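Local coordinates for fervidolysin (Fervidobacterium pennivorans, PDB 1R6V), which cleaves keratin into peptides as a calcium-binding, subtilisin-like serine protease, allowing its bacterium to grow on native feathers, at residues 572-577 and 594-599; 22-27 and 76-81; 272-277 and 308-313; 476-481 and 491-496. The protein carries 1 engineered substitution. One frame throughout, in Å; residues are numbered along the deposited sequence.

Interaction 1: 572-577 and 594-599; sequences PQFVVV and QTYDLS
One face of the Tyr596 ring is covered by Phe574, whose CD2 sits over the ring centre, 3.6 Å above its plane. The two rings meet obliquely, their planes 42° apart and their centroids at 4.7 Å. Phe574 CG is anti to its nitrogen (chi1 166°), swinging the ring onto Tyr596. At the edge of the Phe574 ring, close to its plane, Leu598 brings in a methyl group, with CD1 4.1 Å from Phe574 CZ. That leucine also meets Val576 tip to tip, Leu598 CD2 lying 4.1 Å from Val576 CG2. Such flat and branched apolar groups suit the interior of a beta sandwich, here the second one of fervidolysin: strand 573-577 belongs to one sheet and strand 595-597 to the other, and between these segments side chains make the contact. Phe562, from the sheet of 595-597, adds an edge-to-face partner to Phe574. Tyrosine rather than phenylalanine suits position 596 because its hydroxyl bonds to the backbone O of Ala589. With an alanine here, Phe574 would probably lose the surface under its CD2 edge and the Ala589 carbonyl its hydroxyl partner. Just beyond, Asp597 OD1 accepts from Ser599 N at 3.1 Å, an Asx turn, and from Ser599 OG.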
loop_
_atom_site.group_PDB
_atom_site.type_symbol
_atom_site.label_atom_id
_atom_site.label_comp_id
_atom_site.label_asym_id
_atom_site.label_seq_id
_atom_site.Cartn_x
_atom_site.Cartn_y
_atom_site.Cartn_z
ATOM N N PRO A 572 22.035 34.546 -30.679
ATOM C CA PRO A 572 21.849 33.436 -29.742
ATOM C C PRO A 572 20.718 33.735 -28.752
ATOM O O PRO A 572 20.586 34.853 -28.248
ATOM C CB PRO A 572 23.212 33.338 -29.055
ATOM C CG PRO A 572 23.665 34.774 -29.029
ATOM C CD PRO A 572 23.311 35.247 -30.427
ATOM N N GLN A 573 19.889 32.736 -28.482
ATOM C CA GLN A 573 18.809 32.934 -27.536
ATOM C C GLN A 573 18.731 31.791 -26.542
ATOM O O GLN A 573 19.006 30.639 -26.879
ATOM C CB GLN A 573 17.459 33.055 -28.248
ATOM C CG GLN A 573 17.349 34.209 -29.219
ATOM C CD GLN A 573 15.929 34.419 -29.686
ATOM O OE1 GLN A 573 15.077 34.879 -28.919
ATOM N NE2 GLN A 573 15.655 34.071 -30.944
ATOM N N PHE A 574 18.376 32.144 -25.312
ATOM C CA PHE A 574 18.187 31.194 -24.225
ATOM C C PHE A 574 16.727 30.797 -24.347
ATOM O O PHE A 574 15.851 31.651 -24.474
ATOM C CB PHE A 574 18.430 31.872 -22.876
ATOM C CG PHE A 574 17.932 31.082 -21.691
ATOM C CD1 PHE A 574 18.211 29.721 -21.565
ATOM C CD2 PHE A 574 17.225 31.715 -20.677
ATOM C CE1 PHE A 574 17.796 29.000 -20.444
ATOM C CE2 PHE A 574 16.803 31.003 -19.549
ATOM C CZ PHE A 574 17.092 29.643 -19.436
ATOM N N VAL A 575 16.473 29.497 -24.317
ATOM C CA VAL A 575 15.124 28.987 -24.466
ATOM C C VAL A 575 14.735 28.028 -23.365
ATOM O O VAL A 575 15.523 27.170 -22.980
ATOM C CB VAL A 575 14.979 28.234 -25.791
ATOM C CG1 VAL A 575 13.511 27.891 -26.046
ATOM C CG2 VAL A 575 15.542 29.081 -26.925
ATOM N N VAL A 576 13.516 28.185 -22.865
ATOM C CA VAL A 576 12.990 27.291 -21.839
ATOM C C VAL A 576 12.052 26.391 -22.632
ATOM O O VAL A 576 11.075 26.855 -23.232
ATOM C CB VAL A 576 12.226 28.065 -20.759
ATOM C CG1 VAL A 576 11.628 27.094 -19.758
ATOM C CG2 VAL A 576 13.168 29.028 -20.055
ATOM N N VAL A 577 12.354 25.103 -22.648
ATOM C CA VAL A 577 11.581 24.175 -23.453
ATOM C C VAL A 577 11.001 22.992 -22.691
ATOM O O VAL A 577 11.451 22.651 -21.599
ATOM C CB VAL A 577 12.470 23.673 -24.636
ATOM C CG1 VAL A 577 13.645 22.871 -24.109
ATOM C CG2 VAL A 577 11.666 22.867 -25.619
ATOM N N GLN A 594 24.378 37.063 -17.458
ATOM C CA GLN A 594 23.085 37.609 -17.083
ATOM C C GLN A 594 22.313 36.515 -16.340
ATOM O O GLN A 594 22.273 35.375 -16.789
ATOM C CB GLN A 594 22.314 38.033 -18.331
ATOM C CG GLN A 594 20.931 38.576 -18.028
ATOM C CD GLN A 594 20.297 39.250 -19.227
ATOM O OE1 GLN A 594 19.242 38.829 -19.706
ATOM N NE2 GLN A 594 20.938 40.311 -19.720
ATOM N N THR A 595 21.730 36.857 -15.194
ATOM C CA THR A 595 20.965 35.884 -14.416
ATOM C C THR A 595 19.497 35.920 -14.815
ATOM O O THR A 595 18.839 36.952 -14.666
ATOM C CB THR A 595 21.049 36.168 -12.893
ATOM O OG1 THR A 595 22.404 36.034 -12.446
ATOM C CG2 THR A 595 20.174 35.186 -12.120
ATOM N N TYR A 596 18.987 34.804 -15.338
ATOM C CA TYR A 596 17.579 34.721 -15.722
ATOM C C TYR A 596 16.835 34.120 -14.534
ATOM O O TYR A 596 17.220 33.068 -14.032
ATOM C CB TYR A 596 17.383 33.814 -16.940
ATOM C CG TYR A 596 18.126 34.261 -18.175
ATOM C CD1 TYR A 596 19.410 33.792 -18.447
ATOM C CD2 TYR A 596 17.546 35.160 -19.067
ATOM C CE1 TYR A 596 20.100 34.214 -19.586
ATOM C CE2 TYR A 596 18.226 35.588 -20.205
ATOM C CZ TYR A 596 19.502 35.111 -20.455
ATOM O OH TYR A 596 20.186 35.553 -21.565
ATOM N N ASP A 597 15.782 34.792 -14.085
ATOM C CA ASP A 597 15.005 34.306 -12.943
ATOM C C ASP A 597 13.761 33.606 -13.462
ATOM O O ASP A 597 12.882 34.228 -14.053
ATOM C CB ASP A 597 14.631 35.475 -12.021
ATOM C CG ASP A 597 13.961 35.019 -10.726
ATOM O OD1 ASP A 597 13.986 33.812 -10.418
ATOM O OD2 ASP A 597 13.417 35.881 -10.006
ATOM N N LEU A 598 13.705 32.297 -13.247
ATOM C CA LEU A 598 12.584 31.490 -13.701
ATOM C C LEU A 598 11.701 31.061 -12.529
ATOM O O LEU A 598 10.817 30.225 -12.696
ATOM C CB LEU A 598 13.119 30.246 -14.415
ATOM C CG LEU A 598 13.996 30.552 -15.632
ATOM C CD1 LEU A 598 14.551 29.266 -16.210
ATOM C CD2 LEU A 598 13.174 31.296 -16.674
ATOM N N SER A 599 11.945 31.639 -11.358
ATOM C CA SER A 599 11.201 31.298 -10.150
ATOM C C SER A 599 9.682 31.307 -10.286
ATOM O O SER A 599 8.999 30.668 -9.496
ATOM C CB SER A 599 11.607 32.228 -9.004
ATOM O OG SER A 599 12.942 31.988 -8.594
#

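Interaction 2: 22-27 and 76-81; sequences GELRDG and QAYDKI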
loop_
_atom_site.group_PDB
_atom_site.type_symbol
_atom_site.label_atom_id
_atom_site.label_comp_id
_atom_site.label_asym_id
_atom_site.label_seq_id
_atom_site.Cartn_x
_atom_site.Cartn_y
_atom_site.Cartn_z
ATOM N N GLY A 22 6.026 3.579 -10.328
ATOM C CA GLY A 22 6.274 2.950 -9.045
ATOM C C GLY A 22 7.765 2.725 -8.856
ATOM O O GLY A 22 8.469 2.335 -9.792
ATOM N N GLU A 23 8.259 2.956 -7.644
ATOM C CA GLU A 23 9.679 2.790 -7.369
ATOM C C GLU A 23 10.146 1.368 -7.622
ATOM O O GLU A 23 9.488 0.408 -7.224
ATOM C CB GLU A 23 9.994 3.177 -5.919
ATOM C CG GLU A 23 11.469 2.990 -5.558
ATOM C CD GLU A 23 11.816 3.459 -4.153
ATOM O OE1 GLU A 23 12.997 3.327 -3.766
ATOM O OE2 GLU A 23 10.919 3.948 -3.448
ATOM N N LEU A 24 11.288 1.248 -8.294
ATOM C CA LEU A 24 11.883 -0.040 -8.622
ATOM C C LEU A 24 13.033 -0.344 -7.667
ATOM O O LEU A 24 13.996 0.419 -7.586
ATOM C CB LEU A 24 12.391 -0.015 -10.065
ATOM C CG LEU A 24 11.526 -0.662 -11.156
ATOM C CD1 LEU A 24 10.067 -0.387 -10.939
ATOM C CD2 LEU A 24 11.996 -0.190 -12.524
ATOM N N ARG A 25 12.918 -1.462 -6.956
ATOM C CA ARG A 25 13.916 -1.903 -5.982
ATOM C C ARG A 25 14.315 -3.340 -6.307
ATOM O O ARG A 25 13.460 -4.215 -6.364
ATOM C CB ARG A 25 13.300 -1.863 -4.587
ATOM C CG ARG A 25 14.268 -2.071 -3.456
ATOM C CD ARG A 25 14.988 -0.777 -3.175
ATOM N NE ARG A 25 15.085 -0.527 -1.743
ATOM C CZ ARG A 25 14.789 0.633 -1.168
ATOM N NH1 ARG A 25 14.370 1.655 -1.906
ATOM N NH2 ARG A 25 14.918 0.770 0.144
ATOM N N ASP A 26 15.606 -3.599 -6.514
ATOM C CA ASP A 26 16.029 -4.961 -6.833
ATOM C C ASP A 26 15.489 -5.990 -5.846
ATOM O O ASP A 26 15.508 -5.773 -4.635
ATOM C CB ASP A 26 17.557 -5.054 -6.882
ATOM C CG ASP A 26 18.142 -4.265 -8.028
ATOM O OD1 ASP A 26 17.711 -4.503 -9.178
ATOM O OD2 ASP A 26 19.023 -3.410 -7.781
ATOM N N GLY A 27 14.998 -7.104 -6.381
ATOM C CA GLY A 27 14.465 -8.165 -5.548
ATOM C C GLY A 27 13.149 -7.855 -4.858
ATOM O O GLY A 27 12.606 -8.707 -4.159
ATOM N N GLN A 76 12.679 -1.783 -18.747
ATOM C CA GLN A 76 12.606 -1.512 -20.175
ATOM C C GLN A 76 11.224 -0.976 -20.556
ATOM O O GLN A 76 11.099 -0.125 -21.443
ATOM C CB GLN A 76 12.915 -2.789 -20.962
ATOM C CG GLN A 76 14.334 -3.289 -20.777
ATOM C CD GLN A 76 14.586 -4.577 -21.530
ATOM O OE1 GLN A 76 13.728 -5.454 -21.580
ATOM N NE2 GLN A 76 15.776 -4.703 -22.111
ATOM N N ALA A 77 10.176 -1.474 -19.897
ATOM C CA ALA A 77 8.824 -0.988 -20.182
ATOM C C ALA A 77 8.734 0.481 -19.766
ATOM O O ALA A 77 8.116 1.303 -20.447
ATOM C CB ALA A 77 7.767 -1.828 -19.417
ATOM N N TYR A 78 9.332 0.812 -18.627
ATOM C CA TYR A 78 9.331 2.203 -18.189
ATOM C C TYR A 78 10.020 3.064 -19.269
ATOM O O TYR A 78 9.556 4.153 -19.589
ATOM C CB TYR A 78 10.106 2.359 -16.882
ATOM C CG TYR A 78 9.362 2.021 -15.611
ATOM C CD1 TYR A 78 8.211 1.225 -15.624
ATOM C CD2 TYR A 78 9.825 2.492 -14.389
ATOM C CE1 TYR A 78 7.535 0.912 -14.426
ATOM C CE2 TYR A 78 9.167 2.186 -13.192
ATOM C CZ TYR A 78 8.023 1.400 -13.214
ATOM O OH TYR A 78 7.361 1.125 -12.018
ATOM N N ASP A 79 11.124 2.576 -19.823
ATOM C CA ASP A 79 11.824 3.352 -20.846
ATOM C C ASP A 79 10.953 3.606 -22.065
ATOM O O ASP A 79 11.057 4.657 -22.694
ATOM C CB ASP A 79 13.118 2.655 -21.283
ATOM C CG ASP A 79 14.191 2.675 -20.204
ATOM O OD1 ASP A 79 14.234 3.637 -19.401
ATOM O OD2 ASP A 79 15.008 1.736 -20.168
ATOM N N LYS A 80 10.095 2.645 -22.407
ATOM C CA LYS A 80 9.202 2.791 -23.557
ATOM C C LYS A 80 8.010 3.700 -23.280
ATOM O O LYS A 80 7.380 4.206 -24.204
ATOM C CB LYS A 80 8.653 1.425 -23.980
ATOM C CG LYS A 80 9.653 0.513 -24.663
ATOM C CD LYS A 80 9.798 0.885 -26.123
ATOM C CE LYS A 80 10.608 -0.158 -26.865
ATOM N NZ LYS A 80 10.483 0.001 -28.342
ATOM N N ILE A 81 7.704 3.894 -22.000
ATOM C CA ILE A 81 6.557 4.678 -21.576
ATOM C C ILE A 81 6.859 6.113 -21.152
ATOM O O ILE A 81 6.076 7.020 -21.426
ATOM C CB ILE A 81 5.861 3.989 -20.362
ATOM C CG1 ILE A 81 5.409 2.570 -20.736
ATOM C CG2 ILE A 81 4.661 4.826 -19.900
ATOM C CD1 ILE A 81 4.952 1.730 -19.527
#
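The phenol of Tyr78 donates its proton to the backbone O of Gly22, with Tyr78 OH and Gly22 O 2.8 Å apart. The acceptor lies at the edge of the tyrosine ring, in its plane, while the hydroxyl approaches the carbonyl at a C=O...O angle of 121°, tilted 16° from the carbonyl plane. A tyrosine is well suited to this place, since it is long enough to span the 9.7 Å between Gly22 CA and Tyr78 CA and carries a donor at its end. Chi1 of -82° sets its CG opposite the carbonyl carbon, and the ring leaves the helix toward the loop 22-27. Leu24 supplies the apolar part of the contact, its side chain and the tyrosine sliding past each other in opposite directions. Leu24 CD1 comes within 3.5 Å of Tyr78 CE2 and 3.3 Å of Tyr78 OH; Leu24 CD2 lies 3.8 Å from Tyr78 CE2. The branched leucine thus touches with both methyls. Phe21 and Pro94 add further packing to the tyrosine, and Val92 of strand 89-93 touches it as well. The contact thereby ties the loop leading into strand 33-38 to helix 74-81, which packs against the four-stranded antiparallel sheet of the propeptide, consistent with the alpha-beta prodomains of other subtilisin-like proteases.

Interaction 3: 272-277 and 308-313; sequences GYSYTM and AGYPGV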
loop_
_atom_site.group_PDB
_atom_site.type_symbol
_atom_site.label_atom_id
_atom_site.label_comp_id
_atom_site.label_asym_id
_atom_site.label_seq_id
_atom_site.Cartn_x
_atom_site.Cartn_y
_atom_site.Cartn_z
ATOM N N GLY A 272 6.909 -3.003 -0.669
ATOM C CA GLY A 272 6.368 -2.114 -1.685
ATOM C C GLY A 272 5.088 -1.341 -1.456
ATOM O O GLY A 272 4.068 -1.933 -1.128
ATOM N N TYR A 273 5.147 -0.017 -1.622
ATOM C CA TYR A 273 3.951 0.821 -1.491
ATOM C C TYR A 273 3.299 0.691 -2.852
ATOM O O TYR A 273 3.859 1.129 -3.858
ATOM C CB TYR A 273 4.308 2.294 -1.286
ATOM C CG TYR A 273 3.113 3.190 -1.025
ATOM C CD1 TYR A 273 2.764 3.546 0.272
ATOM C CD2 TYR A 273 2.351 3.713 -2.077
ATOM C CE1 TYR A 273 1.704 4.406 0.522
ATOM C CE2 TYR A 273 1.283 4.576 -1.835
ATOM C CZ TYR A 273 0.973 4.920 -0.525
ATOM O OH TYR A 273 -0.048 5.803 -0.264
ATOM N N SER A 274 2.115 0.102 -2.887
ATOM C CA SER A 274 1.416 -0.102 -4.155
ATOM C C SER A 274 0.224 0.820 -4.272
ATOM O O SER A 274 -0.627 0.851 -3.380
ATOM C CB SER A 274 0.949 -1.564 -4.243
ATOM O OG SER A 274 -0.013 -1.773 -5.267
ATOM N N TYR A 275 0.157 1.583 -5.358
ATOM C CA TYR A 275 -0.997 2.457 -5.536
ATOM C C TYR A 275 -2.224 1.629 -5.839
ATOM O O TYR A 275 -3.357 2.001 -5.496
ATOM C CB TYR A 275 -0.756 3.458 -6.653
ATOM C CG TYR A 275 0.130 4.592 -6.203
ATOM C CD1 TYR A 275 1.514 4.479 -6.248
ATOM C CD2 TYR A 275 -0.424 5.778 -5.710
ATOM C CE1 TYR A 275 2.331 5.522 -5.821
ATOM C CE2 TYR A 275 0.388 6.827 -5.278
ATOM C CZ TYR A 275 1.764 6.684 -5.346
ATOM O OH TYR A 275 2.574 7.730 -4.975
ATOM N N THR A 276 -2.006 0.505 -6.512
ATOM C CA THR A 276 -3.099 -0.393 -6.836
ATOM C C THR A 276 -3.692 -1.005 -5.576
ATOM O O THR A 276 -4.916 -1.039 -5.407
ATOM C CB THR A 276 -2.619 -1.524 -7.762
ATOM O OG1 THR A 276 -2.218 -0.949 -9.004
ATOM C CG2 THR A 276 -3.750 -2.544 -8.036
ATOM N N MET A 277 -2.832 -1.488 -4.682
ATOM C CA MET A 277 -3.343 -2.089 -3.454
ATOM C C MET A 277 -4.037 -1.048 -2.567
ATOM O O MET A 277 -5.015 -1.364 -1.879
ATOM C CB MET A 277 -2.218 -2.774 -2.671
ATOM C CG MET A 277 -2.748 -3.747 -1.597
ATOM S SD MET A 277 -3.740 -5.174 -2.246
ATOM C CE MET A 277 -2.370 -5.960 -3.402
ATOM N N ALA A 308 -0.451 -3.571 5.793
ATOM C CA ALA A 308 -0.599 -3.131 7.186
ATOM C C ALA A 308 -0.451 -1.622 7.368
ATOM O O ALA A 308 -1.130 -1.020 8.203
ATOM C CB ALA A 308 0.428 -3.866 8.088
ATOM N N GLY A 309 0.447 -1.016 6.587
ATOM C CA GLY A 309 0.704 0.414 6.685
ATOM C C GLY A 309 -0.285 1.370 6.039
ATOM O O GLY A 309 -0.116 2.588 6.152
ATOM N N TYR A 310 -1.303 0.862 5.348
ATOM C CA TYR A 310 -2.278 1.782 4.739
ATOM C C TYR A 310 -3.205 2.341 5.819
ATOM O O TYR A 310 -3.682 1.600 6.684
ATOM C CB TYR A 310 -3.114 1.060 3.678
ATOM C CG TYR A 310 -2.325 0.675 2.435
ATOM C CD1 TYR A 310 -2.460 -0.595 1.875
ATOM C CD2 TYR A 310 -1.470 1.585 1.812
ATOM C CE1 TYR A 310 -1.755 -0.958 0.723
ATOM C CE2 TYR A 310 -0.762 1.231 0.654
ATOM C CZ TYR A 310 -0.919 -0.045 0.126
ATOM O OH TYR A 310 -0.245 -0.393 -1.023
ATOM N N PRO A 311 -3.483 3.656 5.782
ATOM C CA PRO A 311 -4.368 4.222 6.805
ATOM C C PRO A 311 -5.773 3.660 6.764
ATOM O O PRO A 311 -6.328 3.435 5.683
ATOM C CB PRO A 311 -4.324 5.722 6.518
ATOM C CG PRO A 311 -4.034 5.792 5.026
ATOM C CD PRO A 311 -2.986 4.701 4.870
ATOM N N GLY A 312 -6.328 3.397 7.948
ATOM C CA GLY A 312 -7.681 2.897 8.044
ATOM C C GLY A 312 -7.846 1.438 8.429
ATOM O O GLY A 312 -8.912 1.043 8.920
ATOM N N VAL A 313 -6.825 0.626 8.178
ATOM C CA VAL A 313 -6.918 -0.785 8.524
ATOM C C VAL A 313 -6.802 -0.948 10.032
ATOM O O VAL A 313 -6.363 -0.031 10.729
ATOM C CB VAL A 313 -5.795 -1.628 7.871
ATOM C CG1 VAL A 313 -5.780 -1.402 6.372
ATOM C CG2 VAL A 313 -4.462 -1.309 8.486
#
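The phenol oxygen of Tyr310 accepts from the backbone amide of Ser274, with Ser274 N 3.0 Å from Tyr310 OH and an N-H...O angle of 142°, noticeably bent. The carbonyl of the same residue is also close, Ser274 O lying 2.7 Å from Tyr310 OH. Ser274 turns its own hydroxyl to another task: with OG anti to the backbone nitrogen (chi1 165°), it accepts from Met277 N at 2.9 Å and N-caps helix 275-286, a place for which a short hydroxyl side chain is well suited. This is the catalytic domain, of subtilisin fold, and Tyr310 belongs to the loop that connects strand 290-294 to strand 314-322 in its largely parallel central sheet; the contact pins that loop to the start of helix 275-286, which precedes strand 290-294. The aromatic contact is T-shaped. Tyr310 presents its edge to a face of Tyr273, CE2 standing 4.0 Å above the plane and offset toward the rim, with the ring planes at 79°. Tyr306 also meets both rings, and the hydroxyl of Tyr273 has a probable partner in Lys481 N. Apolar packing completes the setting: Met277, crossing Tyr310 at about a right angle, places CG 3.8 Å from Tyr310 CE1 at the ring edge. A phenylalanine in place of Tyr310 would probably leave the Ser274 amide without its acceptor. Beyond the tyrosine the chain makes a type II beta turn, Tyr310 to Val313, in which Gly312 adopts a positive phi where a CB would run into the carbonyl O of Pro311, so glycine suits the place.

Interaction 4: 476-481 and 491-496; sequences SCYYAK and PHIDSG
Chi1 of -60° turns the ring of Tyr478 away from its own carbonyl carbon and out over Ile493, whose CG1 stands in the crowded position between backbone N and carbonyl carbon, leaving CB and CG2 to meet the ring. The CG2 methyl lies 3.7 Å from the ring centroid of Tyr478 and only 9° off the ring normal, a CH-pi contact over the face. Ile493 CB lies over the same face, 3.6 Å from Tyr478 CZ. A beta-branched residue suits this place because methyl and branch point can both press on one flat ring. The contact lies in the first beta-sandwich domain, of Ig-like type: strand 478-481 is at the edge of one sheet, and the chain turns a corner at His492 on the facing sheet, shortly before strand 496-505 joins the sheet of 478-481. At the far end of the ring, the Tyr478 hydroxyl accepts a nearly straight bond from the next amide, with Asp494 N 3.2 Å from Tyr478 OH and an N-H...O angle of 165°. The carboxylate of Asp494 lies by the hydroxyl, its plane nearly perpendicular to the ring, with Asp494 CG 3.6 Å from Tyr478 OH. Its charge is answered outside the two segments, OD1 by a salt bridge to Arg407 and OD2 by one to Arg472. Pro311, from the catalytic domain, packs on both Tyr478 and Ile493.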
loop_
_atom_site.group_PDB
_atom_site.type_symbol
_atom_site.label_atom_id
_atom_site.label_comp_id
_atom_site.label_asym_id
_atom_site.label_seq_id
_atom_site.Cartn_x
_atom_site.Cartn_y
_atom_site.Cartn_z
ATOM N N SER A 476 -1.874 6.158 16.983
ATOM C CA SER A 476 -1.327 5.744 15.706
ATOM C C SER A 476 -0.919 6.893 14.800
ATOM O O SER A 476 -1.578 7.933 14.753
ATOM C CB SER A 476 -2.338 4.863 14.971
ATOM O OG SER A 476 -1.852 4.513 13.681
ATOM N N CYS A 477 0.246 6.715 14.122
ATOM C CA CYS A 477 0.681 7.701 13.151
ATOM C C CYS A 477 0.190 7.147 11.821
ATOM O O CYS A 477 -0.114 5.958 11.722
ATOM C CB CYS A 477 2.201 7.824 13.151
ATOM S SG CYS A 477 2.829 8.544 14.716
ATOM N N TYR A 478 0.108 8.000 10.810
ATOM C CA TYR A 478 -0.359 7.551 9.505
ATOM C C TYR A 478 0.589 8.025 8.426
ATOM O O TYR A 478 1.311 9.004 8.605
ATOM C CB TYR A 478 -1.768 8.085 9.227
ATOM C CG TYR A 478 -2.804 7.624 10.239
ATOM C CD1 TYR A 478 -3.325 8.512 11.183
ATOM C CD2 TYR A 478 -3.266 6.306 10.244
ATOM C CE1 TYR A 478 -4.290 8.098 12.112
ATOM C CE2 TYR A 478 -4.232 5.877 11.163
ATOM C CZ TYR A 478 -4.739 6.786 12.089
ATOM O OH TYR A 478 -5.711 6.383 12.970
ATOM N N TYR A 479 0.586 7.330 7.294
ATOM C CA TYR A 479 1.469 7.699 6.200
ATOM C C TYR A 479 0.820 7.374 4.865
ATOM O O TYR A 479 0.116 6.376 4.744
ATOM C CB TYR A 479 2.792 6.933 6.335
ATOM C CG TYR A 479 3.742 7.074 5.157
ATOM C CD1 TYR A 479 3.623 6.251 4.032
ATOM C CD2 TYR A 479 4.759 8.024 5.170
ATOM C CE1 TYR A 479 4.501 6.376 2.947
ATOM C CE2 TYR A 479 5.643 8.156 4.090
ATOM C CZ TYR A 479 5.506 7.332 2.986
ATOM O OH TYR A 479 6.375 7.477 1.923
ATOM N N ALA A 480 1.045 8.226 3.875
ATOM C CA ALA A 480 0.526 8.004 2.528
ATOM C C ALA A 480 1.292 8.880 1.551
ATOM O O ALA A 480 1.872 9.895 1.925
ATOM C CB ALA A 480 -0.959 8.333 2.453
ATOM N N LYS A 481 1.288 8.486 0.290
ATOM C CA LYS A 481 1.980 9.256 -0.733
ATOM C C LYS A 481 0.945 9.884 -1.662
ATOM O O LYS A 481 -0.062 9.255 -1.988
ATOM C CB LYS A 481 2.892 8.322 -1.514
ATOM C CG LYS A 481 3.870 7.591 -0.615
ATOM C CD LYS A 481 4.705 6.573 -1.371
ATOM C CE LYS A 481 5.891 7.222 -2.047
ATOM N NZ LYS A 481 6.771 6.187 -2.672
ATOM N N PRO A 491 -8.382 7.232 4.842
ATOM C CA PRO A 491 -9.728 6.815 5.238
ATOM C C PRO A 491 -9.850 6.228 6.625
ATOM O O PRO A 491 -8.964 5.516 7.102
ATOM C CB PRO A 491 -10.113 5.797 4.167
ATOM C CG PRO A 491 -8.797 5.189 3.778
ATOM C CD PRO A 491 -7.788 6.310 3.855
ATOM N N HIS A 492 -10.961 6.562 7.269
ATOM C CA HIS A 492 -11.279 6.012 8.572
ATOM C C HIS A 492 -10.186 6.085 9.617
ATOM O O HIS A 492 -10.004 5.155 10.380
ATOM C CB HIS A 492 -11.745 4.574 8.356
ATOM C CG HIS A 492 -12.969 4.498 7.503
ATOM N ND1 HIS A 492 -14.230 4.728 8.010
ATOM C CD2 HIS A 492 -13.117 4.375 6.163
ATOM C CE1 HIS A 492 -15.101 4.764 7.017
ATOM N NE2 HIS A 492 -14.450 4.555 5.887
ATOM N N ILE A 493 -9.493 7.218 9.660
ATOM C CA ILE A 493 -8.449 7.432 10.642
ATOM C C ILE A 493 -9.040 8.178 11.849
ATOM O O ILE A 493 -10.172 8.668 11.809
ATOM C CB ILE A 493 -7.263 8.281 10.082
ATOM C CG1 ILE A 493 -7.732 9.685 9.684
ATOM C CG2 ILE A 493 -6.632 7.564 8.875
ATOM C CD1 ILE A 493 -6.559 10.681 9.507
ATOM N N ASP A 494 -8.262 8.243 12.923
ATOM C CA ASP A 494 -8.684 8.947 14.137
ATOM C C ASP A 494 -8.854 10.452 13.922
ATOM O O ASP A 494 -8.107 11.085 13.159
ATOM C CB ASP A 494 -7.628 8.839 15.254
ATOM C CG ASP A 494 -7.546 7.479 15.884
ATOM O OD1 ASP A 494 -8.429 6.628 15.633
ATOM O OD2 ASP A 494 -6.580 7.269 16.668
ATOM N N SER A 495 -9.815 11.033 14.630
ATOM C CA SER A 495 -9.949 12.482 14.594
ATOM C C SER A 495 -8.967 12.898 15.710
ATOM O O SER A 495 -8.573 12.067 16.528
ATOM C CB SER A 495 -11.368 12.911 14.946
ATOM O OG SER A 495 -11.764 12.364 16.192
ATOM N N GLY A 496 -8.566 14.160 15.744
ATOM C CA GLY A 496 -7.643 14.602 16.772
ATOM C C GLY A 496 -6.548 15.515 16.254
ATOM O O GLY A 496 -6.570 15.954 15.101
#

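How the interactions relate
Interactions 3 and 4 are neighbours, their centres about 12 Å apart, and they meet at the boundary of the catalytic and first sandwich domains. Tyr273 OH lies 3.0 Å from Lys481 N, a probable hydrogen bond, while Pro311 CD packs against Tyr479 O at 3.5 Å. Interaction 2, in the propeptide, does not touch them, although its nearest atoms come within about 6 Å of interaction 3 and about 5 Å of interaction 4. Interaction 1 stands apart in the second sandwich, its centre 33 to 43 Å from the other three. All four lie away from the inferred charge relay positions Asp162, Ser381 and Ala200, the last altered in this structure, and from the calcium site.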